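PDB 1W0N: endo-1,4-beta-xylanase D from Paenibacillus polymyxa, which probably hydrolyses internal beta-1,4 linkages of xylan and carries the family 36 carbohydrate-binding module modelled here, which binds carbohydrate with the help of calcium. Local coordinates for residues A[34-40]-A[121-125]; A[39-45]-A[110-116]; A[52-58]-A[98-104]. All blocks are in the same frame, centred on the assembly; numbering follows the deposited sequence. Where two conformers were deposited one is given.

Contact 1 (A[34-40]-A[121-125]). With CA (calcium ion), chain B; MG (magnesium ion), chain C.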
loop_
_atom_site.group_PDB
_atom_site.type_symbol
_atom_site.label_atom_id
_atom_site.label_comp_id
_atom_site.label_asym_id
_atom_site.label_seq_id
_atom_site.Cartn_x
_atom_site.Cartn_y
_atom_site.Cartn_z
ATOM N N PHE A 34 0.460 10.209 -10.009
ATOM C CA PHE A 34 1.029 10.980 -8.913
ATOM C C PHE A 34 2.459 10.463 -8.768
ATOM O O PHE A 34 2.836 9.452 -9.354
ATOM C CB PHE A 34 0.224 10.837 -7.599
ATOM C CG PHE A 34 -0.308 9.446 -7.364
ATOM C CD1 PHE A 34 0.566 8.362 -7.242
ATOM C CD2 PHE A 34 -1.665 9.208 -7.302
ATOM C CE1 PHE A 34 0.078 7.073 -7.067
ATOM C CE2 PHE A 34 -2.159 7.917 -7.102
ATOM C CZ PHE A 34 -1.286 6.854 -7.008
ATOM N N ASP A 35 3.257 11.172 -7.954
ATOM C CA ASP A 35 4.554 10.643 -7.562
ATOM C C ASP A 35 4.320 9.494 -6.580
ATOM O O ASP A 35 3.643 9.660 -5.560
ATOM C CB ASP A 35 5.419 11.734 -6.964
ATOM C CG ASP A 35 5.705 12.815 -7.996
ATOM O OD1 ASP A 35 6.271 12.468 -9.053
ATOM O OD2 ASP A 35 5.297 13.968 -7.855
ATOM N N GLY A 36 4.828 8.325 -6.915
ATOM C CA GLY A 36 4.529 7.138 -6.134
ATOM C C GLY A 36 5.250 5.954 -6.704
ATOM O O GLY A 36 6.329 6.094 -7.302
ATOM N N VAL A 37 4.665 4.765 -6.524
ATOM C CA VAL A 37 5.221 3.528 -7.023
ATOM C C VAL A 37 4.095 2.725 -7.663
ATOM O O VAL A 37 2.968 2.705 -7.142
ATOM C CB VAL A 37 5.919 2.714 -5.904
ATOM C CG1 VAL A 37 6.467 1.390 -6.422
ATOM C CG2 VAL A 37 7.036 3.538 -5.282
ATOM N N ALA A 38 4.415 2.028 -8.761
ATOM C CA ALA A 38 3.487 1.096 -9.386
ATOM C C ALA A 38 3.859 -0.338 -9.029
ATOM O O ALA A 38 5.045 -0.717 -8.997
ATOM C CB ALA A 38 3.519 1.247 -10.897
ATOM N N LEU A 39 2.811 -1.136 -8.816
ATOM C CA LEU A 39 2.882 -2.568 -8.533
ATOM C C LEU A 39 2.116 -3.294 -9.638
ATOM O O LEU A 39 0.941 -2.968 -9.896
ATOM C CB LEU A 39 2.235 -2.868 -7.183
ATOM C CG LEU A 39 2.768 -2.077 -5.989
ATOM C CD1 LEU A 39 1.904 -2.341 -4.772
ATOM C CD2 LEU A 39 4.224 -2.394 -5.703
ATOM N N TYR A 40 2.769 -4.248 -10.288
ATOM C CA TYR A 40 2.236 -4.854 -11.508
ATOM C C TYR A 40 1.988 -6.348 -11.429
ATOM O O TYR A 40 1.165 -6.896 -12.188
ATOM C CB TYR A 40 3.194 -4.648 -12.691
ATOM C CG TYR A 40 3.614 -3.215 -12.949
ATOM C CD1 TYR A 40 2.917 -2.404 -13.838
ATOM C CD2 TYR A 40 4.751 -2.688 -12.352
ATOM C CE1 TYR A 40 3.355 -1.119 -14.127
ATOM C CE2 TYR A 40 5.203 -1.406 -12.639
ATOM C CZ TYR A 40 4.500 -0.630 -13.533
ATOM O OH TYR A 40 4.949 0.639 -13.846
ATOM N N ASP A 121 -3.243 -3.200 -12.282
ATOM C CA ASP A 121 -2.053 -2.751 -11.589
ATOM C C ASP A 121 -2.400 -1.598 -10.676
ATOM O O ASP A 121 -3.342 -0.845 -10.932
ATOM C CB ASP A 121 -0.997 -2.394 -12.616
ATOM C CG ASP A 121 -0.664 -3.587 -13.483
ATOM O OD1 ASP A 121 -0.671 -4.707 -12.910
ATOM O OD2 ASP A 121 -0.398 -3.431 -14.700
ATOM N N ALA A 122 -1.654 -1.503 -9.571
ATOM C CA ALA A 122 -1.921 -0.481 -8.571
ATOM C C ALA A 122 -0.848 0.588 -8.586
ATOM O O ALA A 122 0.352 0.294 -8.593
ATOM C CB ALA A 122 -1.993 -1.076 -7.182
ATOM N N TYR A 123 -1.296 1.823 -8.537
ATOM C CA TYR A 123 -0.442 2.967 -8.309
ATOM C C TYR A 123 -0.639 3.381 -6.859
ATOM O O TYR A 123 -1.788 3.557 -6.417
ATOM C CB TYR A 123 -0.846 4.087 -9.252
ATOM C CG TYR A 123 -0.853 3.715 -10.721
ATOM C CD1 TYR A 123 0.188 3.008 -11.300
ATOM C CD2 TYR A 123 -1.889 4.130 -11.545
ATOM C CE1 TYR A 123 0.195 2.707 -12.660
ATOM C CE2 TYR A 123 -1.885 3.861 -12.904
ATOM C CZ TYR A 123 -0.837 3.150 -13.458
ATOM O OH TYR A 123 -0.814 2.884 -14.805
ATOM N N VAL A 124 0.481 3.595 -6.157
ATOM C CA VAL A 124 0.436 3.879 -4.721
ATOM C C VAL A 124 1.120 5.211 -4.507
ATOM O O VAL A 124 2.270 5.400 -4.955
ATOM C CB VAL A 124 1.191 2.750 -3.961
ATOM C CG1 VAL A 124 1.114 2.983 -2.491
ATOM C CG2 VAL A 124 0.568 1.380 -4.257
ATOM N N ASP A 125 0.430 6.124 -3.836
ATOM C CA ASP A 125 0.966 7.475 -3.618
ATOM C C ASP A 125 1.667 7.575 -2.255
ATOM O O ASP A 125 2.839 7.962 -2.172
ATOM C CB ASP A 125 -0.194 8.467 -3.746
ATOM C CG ASP A 125 0.206 9.924 -3.652
ATOM O OD1 ASP A 125 1.403 10.204 -3.451
ATOM O OD2 ASP A 125 -0.688 10.797 -3.762
HETATM CA CA CA B . 3.677 10.088 -3.267
HETATM MG MG MG C . -0.463 -6.650 -13.438
HETATM O O HOH W 1 0.620 -5.912 -15.054
HETATM O O HOH W 2 3.409 12.444 -3.734
HETATM O O HOH W 3 -0.158 -8.588 -14.048
HETATM O O HOH W 4 -2.198 -6.602 -14.632
HETATM O O HOH W 5 -1.739 -7.179 -11.911
#

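Contact 2 (A[39-45]-A[110-116]). With MG (magnesium ion), chain C.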
loop_
_atom_site.group_PDB
_atom_site.type_symbol
_atom_site.label_atom_id
_atom_site.label_comp_id
_atom_site.label_asym_id
_atom_site.label_seq_id
_atom_site.Cartn_x
_atom_site.Cartn_y
_atom_site.Cartn_z
ATOM N N LEU A 39 2.811 -1.136 -8.816
ATOM C CA LEU A 39 2.882 -2.568 -8.533
ATOM C C LEU A 39 2.116 -3.294 -9.638
ATOM O O LEU A 39 0.941 -2.968 -9.896
ATOM C CB LEU A 39 2.235 -2.868 -7.183
ATOM C CG LEU A 39 2.768 -2.077 -5.989
ATOM C CD1 LEU A 39 1.904 -2.341 -4.772
ATOM C CD2 LEU A 39 4.224 -2.394 -5.703
ATOM N N TYR A 40 2.769 -4.248 -10.288
ATOM C CA TYR A 40 2.236 -4.854 -11.508
ATOM C C TYR A 40 1.988 -6.348 -11.429
ATOM O O TYR A 40 1.165 -6.896 -12.188
ATOM C CB TYR A 40 3.194 -4.648 -12.691
ATOM C CG TYR A 40 3.614 -3.215 -12.949
ATOM C CD1 TYR A 40 2.917 -2.404 -13.838
ATOM C CD2 TYR A 40 4.751 -2.688 -12.352
ATOM C CE1 TYR A 40 3.355 -1.119 -14.127
ATOM C CE2 TYR A 40 5.203 -1.406 -12.639
ATOM C CZ TYR A 40 4.500 -0.630 -13.533
ATOM O OH TYR A 40 4.949 0.639 -13.846
ATOM N N ALA A 41 2.745 -7.059 -10.592
ATOM C CA ALA A 41 2.703 -8.508 -10.571
ATOM C C ALA A 41 2.965 -9.003 -9.179
ATOM O O ALA A 41 3.370 -8.245 -8.290
ATOM C CB ALA A 41 3.727 -9.064 -11.526
ATOM N N ASN A 42 2.676 -10.249 -8.890
ATOM C CA ASN A 42 2.711 -10.715 -7.535
ATOM C C ASN A 42 3.891 -10.436 -6.519
ATOM O O ASN A 42 3.571 -10.154 -5.370
ATOM C CB ASN A 42 2.369 -12.216 -7.588
ATOM C CG ASN A 42 0.879 -12.451 -7.570
ATOM O OD1 ASN A 42 0.437 -13.618 -7.665
ATOM N ND2 ASN A 42 0.084 -11.419 -7.397
ATOM N N ALA A 43 5.192 -10.572 -6.731
ATOM C CA ALA A 43 6.491 -10.330 -6.144
ATOM C C ALA A 43 6.848 -8.865 -6.105
ATOM O O ALA A 43 7.816 -8.501 -5.459
ATOM C CB ALA A 43 7.583 -11.105 -6.821
ATOM N N ASP A 44 6.044 -7.955 -6.739
ATOM C CA ASP A 44 6.258 -6.537 -6.570
ATOM C C ASP A 44 5.852 -6.092 -5.176
ATOM O O ASP A 44 4.861 -6.582 -4.628
ATOM C CB ASP A 44 5.446 -5.740 -7.607
ATOM C CG ASP A 44 6.005 -5.835 -9.020
ATOM O OD1 ASP A 44 7.201 -6.215 -9.189
ATOM O OD2 ASP A 44 5.245 -5.497 -9.965
ATOM N N TYR A 45 6.574 -5.157 -4.592
ATOM C CA TYR A 45 6.177 -4.610 -3.292
ATOM C C TYR A 45 6.851 -3.279 -3.054
ATOM O O TYR A 45 7.859 -2.947 -3.675
ATOM C CB TYR A 45 6.543 -5.590 -2.137
ATOM C CG TYR A 45 8.037 -5.780 -1.938
ATOM C CD1 TYR A 45 8.741 -6.762 -2.608
ATOM C CD2 TYR A 45 8.729 -4.944 -1.081
ATOM C CE1 TYR A 45 10.116 -6.924 -2.419
ATOM C CE2 TYR A 45 10.094 -5.081 -0.895
ATOM C CZ TYR A 45 10.808 -6.083 -1.540
ATOM O OH TYR A 45 12.132 -6.234 -1.357
ATOM N N LYS A 110 4.380 -3.393 4.506
ATOM C CA LYS A 110 4.536 -3.774 3.108
ATOM C C LYS A 110 3.201 -3.614 2.395
ATOM O O LYS A 110 2.144 -3.971 2.938
ATOM C CB LYS A 110 5.053 -5.194 3.010
ATOM C CG LYS A 110 5.239 -5.726 1.604
ATOM C CD LYS A 110 5.904 -7.053 1.552
ATOM C CE LYS A 110 5.084 -8.155 2.014
ATOM N NZ LYS A 110 5.812 -9.398 1.714
ATOM N N LEU A 111 3.256 -3.076 1.177
ATOM C CA LEU A 111 2.115 -3.060 0.271
ATOM C C LEU A 111 2.480 -3.910 -0.942
ATOM O O LEU A 111 3.578 -3.780 -1.519
ATOM C CB LEU A 111 1.794 -1.625 -0.160
ATOM C CG LEU A 111 1.305 -0.702 0.960
ATOM C CD1 LEU A 111 1.392 0.767 0.534
ATOM C CD2 LEU A 111 -0.122 -1.016 1.384
ATOM N N ALA A 112 1.569 -4.782 -1.362
ATOM C CA ALA A 112 1.776 -5.679 -2.525
ATOM C C ALA A 112 0.444 -5.972 -3.133
ATOM O O ALA A 112 -0.575 -5.936 -2.458
ATOM C CB ALA A 112 2.443 -6.970 -2.106
ATOM N N LEU A 113 0.349 -6.297 -4.422
ATOM C CA LEU A 113 -0.925 -6.698 -5.012
ATOM C C LEU A 113 -1.501 -7.908 -4.301
ATOM O O LEU A 113 -0.777 -8.848 -3.962
ATOM C CB LEU A 113 -0.775 -7.002 -6.494
ATOM C CG LEU A 113 -0.453 -5.834 -7.415
ATOM C CD1 LEU A 113 -0.281 -6.298 -8.829
ATOM C CD2 LEU A 113 -1.465 -4.761 -7.364
ATOM N N THR A 114 -2.819 -7.921 -4.127
ATOM C CA THR A 114 -3.509 -9.042 -3.532
ATOM C C THR A 114 -3.394 -10.337 -4.407
ATOM O O THR A 114 -3.303 -11.425 -3.891
ATOM C CB THR A 114 -4.987 -8.573 -3.237
ATOM O OG1 THR A 114 -5.032 -7.417 -2.438
ATOM C CG2 THR A 114 -5.832 -9.595 -2.591
ATOM N N SER A 115 -3.500 -10.155 -5.698
ATOM C CA SER A 115 -3.352 -11.170 -6.807
ATOM C C SER A 115 -2.225 -10.732 -7.921
ATOM O O SER A 115 -1.678 -9.677 -7.903
ATOM C CB SER A 115 -4.630 -11.400 -7.678
ATOM O OG SER A 115 -4.760 -10.349 -8.608
ATOM N N ASP A 116 -1.937 -11.643 -8.842
ATOM C CA ASP A 116 -1.179 -11.407 -10.067
ATOM C C ASP A 116 -2.189 -11.153 -11.236
ATOM O O ASP A 116 -2.248 -10.031 -11.827
ATOM C CB ASP A 116 -0.500 -12.744 -10.230
ATOM C CG ASP A 116 0.750 -12.681 -11.024
ATOM O OD1 ASP A 116 1.070 -13.663 -11.743
ATOM O OD2 ASP A 116 1.515 -11.774 -10.968
HETATM MG MG MG C . -0.463 -6.650 -13.438
HETATM O O HOH W 6 2.562 -6.567 -5.991
HETATM O O HOH W 7 2.677 -7.622 -5.690
HETATM O O HOH W 8 1.558 -10.090 -3.569
HETATM O O HOH W 9 -1.994 -14.752 -7.550
HETATM O O HOH W 3 -0.158 -8.588 -14.048
HETATM O O HOH W 5 -1.739 -7.179 -11.911
HETATM O O HOH W 1 0.620 -5.912 -15.054
HETATM O O HOH W 4 -2.198 -6.602 -14.632
#

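Contact 3 (A[52-58]-A[98-104]). With SO4 (sulfate ion), chain D.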
loop_
_atom_site.group_PDB
_atom_site.type_symbol
_atom_site.label_atom_id
_atom_site.label_comp_id
_atom_site.label_asym_id
_atom_site.label_seq_id
_atom_site.Cartn_x
_atom_site.Cartn_y
_atom_site.Cartn_z
ATOM N N PHE A 52 5.968 1.485 16.222
ATOM C CA PHE A 52 4.667 1.744 16.806
ATOM C C PHE A 52 4.717 1.708 18.329
ATOM O O PHE A 52 5.205 0.739 18.923
ATOM C CB PHE A 52 3.668 0.663 16.387
ATOM C CG PHE A 52 3.307 0.686 14.931
ATOM C CD1 PHE A 52 2.615 1.748 14.375
ATOM C CD2 PHE A 52 3.573 -0.430 14.145
ATOM C CE1 PHE A 52 2.186 1.726 13.076
ATOM C CE2 PHE A 52 3.151 -0.447 12.821
ATOM C CZ PHE A 52 2.467 0.612 12.282
ATOM N N ALA A 53 4.139 2.717 18.958
ATOM C CA ALA A 53 3.868 2.683 20.399
ATOM C C ALA A 53 2.504 2.056 20.706
ATOM O O ALA A 53 2.333 1.399 21.728
ATOM C CB ALA A 53 3.919 4.082 20.990
ATOM N N ASN A 54 1.526 2.224 19.812
ATOM C CA ASN A 54 0.166 1.749 20.010
ATOM C C ASN A 54 -0.078 0.528 19.144
ATOM O O ASN A 54 0.433 0.419 18.033
ATOM C CB ASN A 54 -0.832 2.816 19.601
ATOM C CG ASN A 54 -2.180 2.657 20.333
ATOM O OD1 ASN A 54 -2.913 1.658 20.097
ATOM N ND2 ASN A 54 -2.536 3.595 21.167
ATOM N N SER A 55 -0.927 -0.386 19.648
ATOM C CA SER A 55 -1.274 -1.597 18.913
ATOM C C SER A 55 -2.403 -1.441 17.893
ATOM O O SER A 55 -2.592 -2.386 17.126
ATOM C CB SER A 55 -1.622 -2.699 19.906
ATOM O OG SER A 55 -2.590 -2.260 20.848
ATOM N N THR A 56 -3.118 -0.326 17.848
ATOM C CA THR A 56 -4.211 -0.191 16.879
ATOM C C THR A 56 -4.150 1.156 16.172
ATOM O O THR A 56 -3.993 2.203 16.802
ATOM C CB THR A 56 -5.573 -0.381 17.549
ATOM O OG1 THR A 56 -5.690 -1.754 17.967
ATOM C CG2 THR A 56 -6.736 -0.168 16.601
ATOM N N HIS A 57 -4.320 1.106 14.842
ATOM C CA HIS A 57 -4.326 2.290 14.004
ATOM C C HIS A 57 -5.408 2.211 12.938
ATOM O O HIS A 57 -5.841 1.143 12.536
ATOM C CB HIS A 57 -2.988 2.453 13.253
ATOM C CG HIS A 57 -1.862 2.795 14.168
ATOM N ND1 HIS A 57 -1.240 1.848 14.938
ATOM C CD2 HIS A 57 -1.339 3.999 14.489
ATOM C CE1 HIS A 57 -0.357 2.467 15.703
ATOM N NE2 HIS A 57 -0.385 3.757 15.458
ATOM N N ASN A 58 -5.778 3.409 12.459
ATOM C CA ASN A 58 -6.439 3.566 11.181
ATOM C C ASN A 58 -5.367 3.793 10.135
ATOM O O ASN A 58 -4.373 4.490 10.378
ATOM C CB ASN A 58 -7.382 4.768 11.220
ATOM C CG ASN A 58 -8.411 4.680 12.313
ATOM O OD1 ASN A 58 -8.610 5.658 13.102
ATOM N ND2 ASN A 58 -9.063 3.589 12.398
ATOM N N SER A 98 -9.809 0.659 8.965
ATOM C CA SER A 98 -9.956 1.260 10.264
ATOM C C SER A 98 -9.777 0.246 11.380
ATOM O O SER A 98 -10.134 -0.928 11.266
ATOM C CB SER A 98 -11.305 1.960 10.383
ATOM O OG SER A 98 -11.341 3.093 9.497
ATOM N N ASN A 99 -9.231 0.734 12.510
ATOM C CA ASN A 99 -9.150 -0.030 13.744
ATOM C C ASN A 99 -8.434 -1.358 13.591
ATOM O O ASN A 99 -8.910 -2.406 14.042
ATOM C CB ASN A 99 -10.542 -0.223 14.375
ATOM C CG ASN A 99 -11.250 1.097 14.519
ATOM O OD1 ASN A 99 -10.725 2.019 15.148
ATOM N ND2 ASN A 99 -12.417 1.219 13.903
ATOM N N ILE A 100 -7.267 -1.307 12.956
ATOM C CA ILE A 100 -6.451 -2.474 12.718
ATOM C C ILE A 100 -5.486 -2.677 13.884
ATOM O O ILE A 100 -4.679 -1.796 14.175
ATOM C CB ILE A 100 -5.669 -2.313 11.415
ATOM C CG1 ILE A 100 -6.600 -2.137 10.200
ATOM C CG2 ILE A 100 -4.652 -3.443 11.241
ATOM C CD1 ILE A 100 -7.310 -3.396 9.877
ATOM N N THR A 101 -5.581 -3.846 14.528
ATOM C CA THR A 101 -4.659 -4.205 15.596
ATOM C C THR A 101 -3.460 -4.947 15.018
ATOM O O THR A 101 -3.582 -5.745 14.077
ATOM C CB THR A 101 -5.378 -5.036 16.668
ATOM O OG1 THR A 101 -6.432 -4.262 17.234
ATOM C CG2 THR A 101 -4.429 -5.416 17.810
ATOM N N HIS A 102 -2.288 -4.678 15.602
ATOM C CA HIS A 102 -1.032 -5.220 15.157
ATOM C C HIS A 102 -0.017 -5.166 16.323
ATOM O O HIS A 102 -0.300 -4.581 17.365
ATOM C CB HIS A 102 -0.504 -4.399 13.959
ATOM C CG HIS A 102 -0.419 -2.953 14.263
ATOM N ND1 HIS A 102 0.611 -2.427 15.026
ATOM C CD2 HIS A 102 -1.286 -1.924 14.057
ATOM C CE1 HIS A 102 0.365 -1.146 15.251
ATOM N NE2 HIS A 102 -0.775 -0.805 14.672
ATOM N N ALA A 103 1.156 -5.757 16.150
ATOM C CA ALA A 103 2.192 -5.715 17.161
ATOM C C ALA A 103 2.793 -4.338 17.254
ATOM O O ALA A 103 2.779 -3.541 16.297
ATOM C CB ALA A 103 3.258 -6.759 16.823
ATOM N N THR A 104 3.358 -4.027 18.424
ATOM C CA THR A 104 4.028 -2.773 18.636
ATOM C C THR A 104 5.532 -2.936 18.415
ATOM O O THR A 104 6.019 -4.035 18.058
ATOM C CB THR A 104 3.708 -2.205 20.029
ATOM O OG1 THR A 104 4.221 -3.101 21.013
ATOM C CG2 THR A 104 2.236 -2.028 20.251
HETATM S S SO4 D . 2.040 4.506 17.347
HETATM O O1 SO4 D . 1.647 5.697 17.932
HETATM O O2 SO4 D . 1.379 3.427 17.907
HETATM O O3 SO4 D . 1.921 4.628 15.884
HETATM O O4 SO4 D . 3.467 4.635 17.764
#

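Contact 1 (A[34-40]-A[121-125])
The ring of Phe-34 has Asp-125 CB over the centre of one face, a CH-pi contact with CB 3.5 Å from the ring centroid, and the Asp-125 carboxylate stacks with it at 14° between planes. At its edge the ring meets the backbone of the other strand, where CZ lies 3.4 Å from Tyr-123 O. The Tyr-123 ring takes Ala-38 CB at its edge, while Asp-121 OD2 comes to the edge of the Tyr-40 ring, 3.6 Å from CD1, with the carboxylate turned steeply to it. Between these groups, strands 36-39 and 122-125 run antiparallel in one sheet of the beta-sandwich. Val-37 with Val-124 and Leu-39 with Ala-122 are hydrogen-bonded pairs, each exchanging two backbone bonds, and Ala-38 with Tyr-123 is the non-hydrogen-bonded pair between them. Gly-36 has no CB to collide with Val-124 O, and its CA comes within 3.1 Å of that oxygen in a CA-H...O contact. Each end of the ladder holds a metal. Asp-125 places CG anti to its backbone N (chi1 -176°), bringing OD1 to 2.3 Å from the calcium ion, which its own O and Asp-35 O also bind; Glu-16 and Glu-18 add further ligands, and Arg-62 forms a salt bridge with Asp-125 OD2. At the other end Asp-121 OD1, 2.0 Å from the magnesium ion, joins Tyr-40 O and four waters in a six-ligand shell. Water 1 of that shell also donates to Asp-121 OD2 at 2.7 Å.

Contact 2 (A[39-45]-A[110-116])
Asp-44 OD2 is gripped by two backbone N-H groups, Tyr-40 N at 2.8 Å on its anti lone pair and Ala-41 N from well above the carboxylate plane, while the backbone O of the same residue rests on Ala-112 CB across the contact. Its other oxygen, OD1, is held by Tyr-26 N. Further along, Asn-42 N donates to Asp-116 OD2 at 2.8 Å, on the anti side but 32° out of the carboxylate plane; Asp-116 CG stands roughly anti to its backbone N (chi1 -156°), which carries the carboxylate to this N-H. Asn-42 has two conformers, one with its amide doubtfully close to Ser-115 and Asp-116. Residues 41-44 form a type I beta turn, closed by Asp-44 N to Ala-41 O, in the loop that carries the chain from strand 36-39 of one sheet to strand 45-52 of the other. Under this loop Leu-113 pushes CD1 to 3.5 Å from Tyr-40 C and packs CG 4.0 Å from Leu-39 CB. A water, apparently split over two overlapping sites, probably bridges Ala-41 O and Asp-44 O to Leu-113 N. Where the two segments draw together, Tyr-45 CA lies 3.3 Å from Leu-111 O.

Contact 3 (A[52-58]-A[98-104])
His-57 ND1 and His-102 NE2 meet at 2.7 Å in a hydrogen bond that either could donate, the two imidazoles lying rim to rim with neither over the other's face. His-102 is sandwiched as well. Ser-55 O sits 3.3 Å above its plane, over the ring centre, and on the opposite side CE1 of His-102 rides over the middle of the Phe-52 ring, the two planes inclined at 40°. The imidazole reaches this slot because CG stands between the backbone N and the carbonyl carbon (chi1 54°), and its rotation is fixed by the second ring nitrogen, ND1, which donates to Ala-103 O at 2.7 Å in the imidazole plane. Were His-102 an alanine, His-57 ND1 would probably lose its mate and a gap would be likely to open between Phe-52 and Ser-55 O. Around this core, His-102 N also bonds Ser-55 O at 2.8 Å, and His-57 and Ile-100 exchange two backbone bonds as the hydrogen-bonded pair of an antiparallel ladder. The neighbouring non-hydrogen-bonded pair, Thr-56 with Thr-101, joins its OG1 atoms at 2.7 Å. An Asx turn shapes the approach to the strand, Asn-54 OD1 accepting from Thr-56 N at 3.0 Å. Farther out, Phe-129 meets Phe-52 edge-to-face, tying the cluster to the interior of the sandwich. A sulfate, probably from the crystallisation liquor, lies beside His-57 NE2, though the bond is weak and the modelled contacts are implausibly short. With His-102 ND1 donating, the proton between the rings would leave the histidine pair neutral if His-57 NE2 is bare; if NE2 does donate to the doubtful sulfate, the pair would probably share a positive charge.

Overall arrangement
Contacts 1 and 2 lie side by side, their centres 10 Å apart, and share Leu-39 and Tyr-40. Across the interior of the sandwich Ala-122 CB of contact 1 packs 3.7 Å from Leu-113 CD2 of contact 2, joining the two sheets. Both reach the magnesium and its waters; family 36 modules bind xylan through calcium, and this water-rich magnesium site is consistent with the place where that ion would sit. The bound calcium belongs to contact 1 alone. Contact 3 sits on the opposite side of the chain's centre, about 24 Å from contact 1 and 23 Å from contact 2 between centres. It is nevertheless linked to contact 1 through neighbouring strands 56-65 and 122-130 of one sheet.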